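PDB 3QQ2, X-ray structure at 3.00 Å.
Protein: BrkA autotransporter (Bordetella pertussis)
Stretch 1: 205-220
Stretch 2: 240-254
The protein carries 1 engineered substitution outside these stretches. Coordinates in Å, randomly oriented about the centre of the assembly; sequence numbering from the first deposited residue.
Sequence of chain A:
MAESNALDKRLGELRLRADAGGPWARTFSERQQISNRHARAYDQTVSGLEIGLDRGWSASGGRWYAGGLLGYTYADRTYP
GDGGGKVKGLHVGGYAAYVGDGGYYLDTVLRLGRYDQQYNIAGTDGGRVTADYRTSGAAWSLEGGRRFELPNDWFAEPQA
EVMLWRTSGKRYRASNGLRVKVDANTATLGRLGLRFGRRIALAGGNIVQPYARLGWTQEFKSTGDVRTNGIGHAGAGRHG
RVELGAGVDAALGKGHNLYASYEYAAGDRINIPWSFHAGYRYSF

Stretch 1, residues 205-220: GNIVQPYARLGWTQEF
Stretch 2 240-254: GRVELGAGVDAALGK

Residues 205-220 and 240-254 of the BrkA autotransporter meet as neighbouring antiparallel β-strands, joined by a backbone ladder and lined by two very different sets of side chains. Strand 207-220 runs at 157° to strand 241-252, and the contact buries 1193 Å² in all. Both backbones are extended, with phi mostly between -90° and -165° and psi between 100° and 180°.

The register pairs Ile207 with Ala251, Tyr211 with Gly247, Arg213 with Gly245, Gly215 with Glu243 and Thr217 with Arg241; CA atoms lie 4.9 Å apart for Ile207 and Ala251 and 5.6 Å apart for Tyr211 and Gly247. Ile207 N to Ala251 O and Ala251 N to Ile207 O are both 2.9 Å. Arg213 N donates to Gly245 O at 2.7 Å, and Gly245 N returns a bond to Arg213 O at 3.0 Å. The rungs tighten at Gly215, where Gly215 N to Glu243 O is 2.6 Å and Glu243 N to Gly215 O is 2.5 Å. Thr217 N reaches Arg241 O at 3.0 Å. At two of the positions between them the CA atoms draw closer, to 4.2 Å for Pro210 and Val248 and 4.1 Å for Ala212 and Ala246. Pro210 has no amide hydrogen to give, so a non-hydrogen-bonded position suits it.

One face carries Val208, Pro210, Ala212, Leu214 and Trp216 beside Val242, Leu244, Ala246, Val248 and Ala250. These largely apolar chains pack at the surface: Val208 CG1 (chi1 t) lies 3.6 Å from Val248 CG1, and Leu214 CD1 (chi1 t) lies 3.7 Å from Leu244 CD1 (chi1 m, chi2 m).

The other face is more polar and uses glycine to make room. Tyr211 (chi1 p, chi2 85°) folds across the neighbouring strand, placing Gly247 CA 3.8 Å from its ring centroid, over the face, in a CH-π contact. An ideal CB on Gly247 would lie 2.1 Å from Tyr211 OH, a clash. Asp249 OD1 approaches the ring edge, 3.2 Å from Tyr211 CE2. A CB on Gly215 would likewise clash, 2.8 Å from Glu243 CG and 2.4 Å from Arg213 NH2.

Glu243 (chi1 p) sits among cationic side chains. Glu243 OE1 forms a long salt bridge with Arg241 NH2 at 3.5 Å, and the hydrogen bond within it is weak, whereas Arg213 NH2 stays 4.0 Å from Glu243 OE2, beyond salt-bridge range. Thr217 (chi1 t) lays its methyl over the Arg241 guanidinium face, with Thr217 CG2 3.3 Å from Arg241 CZ.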

# COMPACT_ATOMS: atom_id res chain seq x y z
N GLY A 205 -45.18 28.00 -27.41
CA GLY A 205 -45.47 27.42 -26.11
C GLY A 205 -44.24 27.38 -25.26
O GLY A 205 -44.33 27.23 -24.04
N ASN A 206 -43.09 27.54 -25.91
CA ASN A 206 -41.78 27.40 -25.27
C ASN A 206 -41.55 28.21 -23.97
O ASN A 206 -42.15 29.27 -23.78
CB ASN A 206 -40.66 27.60 -26.32
CG ASN A 206 -40.75 26.58 -27.49
OD1 ASN A 206 -41.66 25.74 -27.52
ND2 ASN A 206 -39.81 26.66 -28.44
N ILE A 207 -40.73 27.67 -23.06
CA ILE A 207 -40.31 28.37 -21.84
C ILE A 207 -38.81 28.34 -21.69
O ILE A 207 -38.26 27.32 -21.32
CB ILE A 207 -40.98 27.76 -20.60
CG1 ILE A 207 -42.49 27.99 -20.64
CG2 ILE A 207 -40.38 28.34 -19.33
CD1 ILE A 207 -43.26 27.20 -19.60
N VAL A 208 -38.15 29.45 -22.00
CA VAL A 208 -36.73 29.61 -21.63
C VAL A 208 -36.75 30.25 -20.27
O VAL A 208 -37.48 31.21 -20.05
CB VAL A 208 -35.91 30.47 -22.62
CG1 VAL A 208 -34.45 30.46 -22.25
CG2 VAL A 208 -36.03 29.93 -24.01
N GLN A 209 -35.95 29.71 -19.35
CA GLN A 209 -35.93 30.21 -17.99
C GLN A 209 -34.52 30.31 -17.41
O GLN A 209 -34.12 29.45 -16.61
CB GLN A 209 -36.79 29.33 -17.08
CG GLN A 209 -37.21 29.99 -15.80
CD GLN A 209 -37.25 29.04 -14.64
OE1 GLN A 209 -38.32 28.77 -14.09
NE2 GLN A 209 -36.09 28.54 -14.24
N PRO A 210 -33.77 31.35 -17.81
CA PRO A 210 -32.42 31.60 -17.29
C PRO A 210 -32.47 32.01 -15.84
O PRO A 210 -33.51 32.41 -15.35
CB PRO A 210 -31.92 32.80 -18.09
CG PRO A 210 -32.89 32.94 -19.20
CD PRO A 210 -34.20 32.42 -18.72
N TYR A 211 -31.33 31.86 -15.17
CA TYR A 211 -31.13 32.29 -13.77
C TYR A 211 -29.63 32.36 -13.55
O TYR A 211 -28.87 31.66 -14.25
CB TYR A 211 -31.71 31.27 -12.80
CG TYR A 211 -31.04 29.92 -12.93
CD1 TYR A 211 -29.85 29.65 -12.26
CD2 TYR A 211 -31.57 28.93 -13.78
CE1 TYR A 211 -29.23 28.43 -12.42
CE2 TYR A 211 -30.96 27.70 -13.92
CZ TYR A 211 -29.79 27.46 -13.23
OH TYR A 211 -29.16 26.26 -13.35
N ALA A 212 -29.21 33.16 -12.59
CA ALA A 212 -27.85 33.08 -12.09
C ALA A 212 -27.88 32.64 -10.62
O ALA A 212 -28.87 32.89 -9.91
CB ALA A 212 -27.16 34.37 -12.29
N ARG A 213 -26.83 31.95 -10.16
CA ARG A 213 -26.88 31.20 -8.90
C ARG A 213 -25.70 31.45 -8.00
O ARG A 213 -24.56 31.35 -8.46
CB ARG A 213 -26.96 29.68 -9.16
CG ARG A 213 -27.84 28.91 -8.15
CD ARG A 213 -27.64 27.40 -8.13
NE ARG A 213 -26.31 27.06 -7.61
CZ ARG A 213 -26.02 26.75 -6.35
NH1 ARG A 213 -26.98 26.70 -5.43
NH2 ARG A 213 -24.77 26.46 -6.00
N LEU A 214 -25.96 31.76 -6.73
CA LEU A 214 -24.89 31.89 -5.75
C LEU A 214 -25.03 30.85 -4.68
O LEU A 214 -26.13 30.67 -4.13
CB LEU A 214 -24.89 33.25 -5.09
CG LEU A 214 -24.03 33.37 -3.82
CD1 LEU A 214 -22.60 33.83 -4.12
CD2 LEU A 214 -24.69 34.30 -2.86
N GLY A 215 -23.92 30.18 -4.35
CA GLY A 215 -23.95 29.10 -3.38
C GLY A 215 -22.77 28.99 -2.45
O GLY A 215 -21.65 29.31 -2.80
N TRP A 216 -23.05 28.52 -1.24
CA TRP A 216 -22.02 28.14 -0.31
C TRP A 216 -22.13 26.65 -0.01
O TRP A 216 -23.24 26.10 0.04
CB TRP A 216 -22.18 28.94 0.97
CG TRP A 216 -21.24 28.56 2.07
CD1 TRP A 216 -19.92 28.93 2.19
CD2 TRP A 216 -21.55 27.78 3.22
NE1 TRP A 216 -19.39 28.41 3.35
CE2 TRP A 216 -20.36 27.70 4.00
CE3 TRP A 216 -22.71 27.14 3.68
CZ2 TRP A 216 -20.31 27.01 5.21
CZ3 TRP A 216 -22.66 26.44 4.89
CH2 TRP A 216 -21.46 26.39 5.63
N THR A 217 -20.98 25.99 0.18
CA THR A 217 -20.98 24.62 0.67
C THR A 217 -19.73 24.25 1.44
O THR A 217 -18.63 24.73 1.14
CB THR A 217 -21.25 23.59 -0.45
OG1 THR A 217 -21.75 22.38 0.14
CG2 THR A 217 -20.00 23.29 -1.25
N GLN A 218 -19.90 23.38 2.42
CA GLN A 218 -18.79 22.91 3.23
C GLN A 218 -18.91 21.42 3.45
O GLN A 218 -19.90 20.80 3.06
CB GLN A 218 -18.76 23.65 4.57
CG GLN A 218 -20.02 23.45 5.43
CD GLN A 218 -19.76 23.66 6.93
OE1 GLN A 218 -20.16 22.83 7.75
NE2 GLN A 218 -19.08 24.76 7.28
N GLU A 219 -17.91 20.85 4.12
CA GLU A 219 -17.83 19.42 4.36
C GLU A 219 -17.23 19.10 5.69
O GLU A 219 -16.06 19.36 5.85
CB GLU A 219 -16.85 18.78 3.37
CG GLU A 219 -17.29 18.71 1.93
CD GLU A 219 -16.66 17.53 1.21
OE1 GLU A 219 -15.76 16.88 1.80
OE2 GLU A 219 -17.09 17.26 0.06
N PHE A 220 -17.95 18.48 6.62
CA PHE A 220 -17.20 17.67 7.57
C PHE A 220 -17.10 16.22 7.10
O PHE A 220 -18.11 15.57 6.83
CB PHE A 220 -17.62 17.82 9.04
CG PHE A 220 -16.44 17.70 10.02
CD1 PHE A 220 -15.50 18.74 10.14
CD2 PHE A 220 -16.25 16.53 10.78
CE1 PHE A 220 -14.40 18.64 11.03
CE2 PHE A 220 -15.14 16.43 11.67
CZ PHE A 220 -14.22 17.49 11.79
N GLY A 240 -15.15 24.02 2.96
CA GLY A 240 -15.82 25.32 2.81
C GLY A 240 -15.41 26.10 1.57
O GLY A 240 -14.23 26.13 1.20
N ARG A 241 -16.40 26.74 0.94
CA ARG A 241 -16.24 27.40 -0.38
C ARG A 241 -17.50 28.04 -0.91
O ARG A 241 -18.60 27.69 -0.50
CB ARG A 241 -15.77 26.41 -1.44
CG ARG A 241 -16.77 25.34 -1.76
CD ARG A 241 -16.30 24.58 -2.94
NE ARG A 241 -17.41 23.90 -3.58
CZ ARG A 241 -17.68 22.61 -3.45
NH1 ARG A 241 -16.90 21.83 -2.69
NH2 ARG A 241 -18.75 22.11 -4.09
N VAL A 242 -17.32 28.96 -1.86
CA VAL A 242 -18.42 29.72 -2.43
C VAL A 242 -18.51 29.43 -3.92
O VAL A 242 -17.49 29.26 -4.58
CB VAL A 242 -18.30 31.25 -2.15
CG1 VAL A 242 -17.13 31.88 -2.91
CG2 VAL A 242 -19.59 31.97 -2.48
N GLU A 243 -19.74 29.37 -4.42
CA GLU A 243 -19.97 29.03 -5.82
C GLU A 243 -20.92 29.99 -6.55
O GLU A 243 -21.94 30.46 -6.01
CB GLU A 243 -20.36 27.55 -5.98
CG GLU A 243 -21.58 27.10 -5.18
CD GLU A 243 -21.39 25.82 -4.39
OE1 GLU A 243 -20.75 24.86 -4.88
OE2 GLU A 243 -21.90 25.77 -3.25
N LEU A 244 -20.52 30.27 -7.80
CA LEU A 244 -21.18 31.21 -8.71
C LEU A 244 -21.36 30.52 -10.04
O LEU A 244 -20.42 29.94 -10.59
CB LEU A 244 -20.30 32.44 -8.94
CG LEU A 244 -20.31 33.57 -7.91
CD1 LEU A 244 -21.72 34.12 -7.71
CD2 LEU A 244 -19.71 33.11 -6.59
N GLY A 245 -22.57 30.61 -10.57
CA GLY A 245 -22.88 29.94 -11.83
C GLY A 245 -24.16 30.48 -12.41
O GLY A 245 -24.81 31.35 -11.82
N ALA A 246 -24.53 29.95 -13.56
CA ALA A 246 -25.70 30.39 -14.28
C ALA A 246 -26.22 29.22 -15.07
O ALA A 246 -25.44 28.37 -15.51
CB ALA A 246 -25.33 31.50 -15.21
N GLY A 247 -27.54 29.16 -15.26
CA GLY A 247 -28.13 28.12 -16.10
C GLY A 247 -29.32 28.57 -16.92
O GLY A 247 -29.82 29.68 -16.77
N VAL A 248 -29.77 27.69 -17.80
CA VAL A 248 -31.06 27.86 -18.47
C VAL A 248 -31.82 26.56 -18.46
O VAL A 248 -31.25 25.52 -18.79
CB VAL A 248 -30.93 28.26 -19.95
CG1 VAL A 248 -31.66 29.58 -20.15
CG2 VAL A 248 -29.48 28.39 -20.38
N ASP A 249 -33.09 26.62 -18.07
CA ASP A 249 -33.96 25.45 -18.16
C ASP A 249 -35.08 25.77 -19.12
O ASP A 249 -35.86 26.64 -18.84
CB ASP A 249 -34.57 25.02 -16.80
CG ASP A 249 -33.72 25.43 -15.62
OD1 ASP A 249 -33.55 26.65 -15.46
OD2 ASP A 249 -33.26 24.56 -14.84
N ALA A 250 -35.14 25.06 -20.25
CA ALA A 250 -36.23 25.22 -21.22
C ALA A 250 -37.24 24.10 -21.15
O ALA A 250 -36.88 22.95 -20.96
CB ALA A 250 -35.68 25.35 -22.66
N ALA A 251 -38.52 24.47 -21.26
CA ALA A 251 -39.64 23.57 -21.56
C ALA A 251 -39.97 23.81 -23.01
O ALA A 251 -40.55 24.83 -23.36
CB ALA A 251 -40.87 23.89 -20.70
N LEU A 252 -39.55 22.90 -23.87
CA LEU A 252 -39.81 23.06 -25.28
C LEU A 252 -41.01 22.23 -25.66
O LEU A 252 -40.91 21.01 -25.72
CB LEU A 252 -38.59 22.67 -26.11
CG LEU A 252 -37.64 23.81 -26.49
CD1 LEU A 252 -37.98 25.14 -25.79
CD2 LEU A 252 -36.19 23.39 -26.23
N GLY A 253 -42.13 22.91 -25.88
CA GLY A 253 -43.38 22.25 -26.27
C GLY A 253 -43.36 20.82 -26.78
O GLY A 253 -42.52 20.46 -27.60
N LYS A 254 -44.33 20.04 -26.30
CA LYS A 254 -44.51 18.60 -26.58
C LYS A 254 -43.66 17.71 -25.70
O LYS A 254 -43.01 16.78 -26.17
CB LYS A 254 -44.41 18.25 -28.07
CG LYS A 254 -45.76 18.42 -28.74
CD LYS A 254 -45.72 18.24 -30.26
CE LYS A 254 -46.79 19.08 -30.91
NZ LYS A 254 -46.70 20.47 -30.33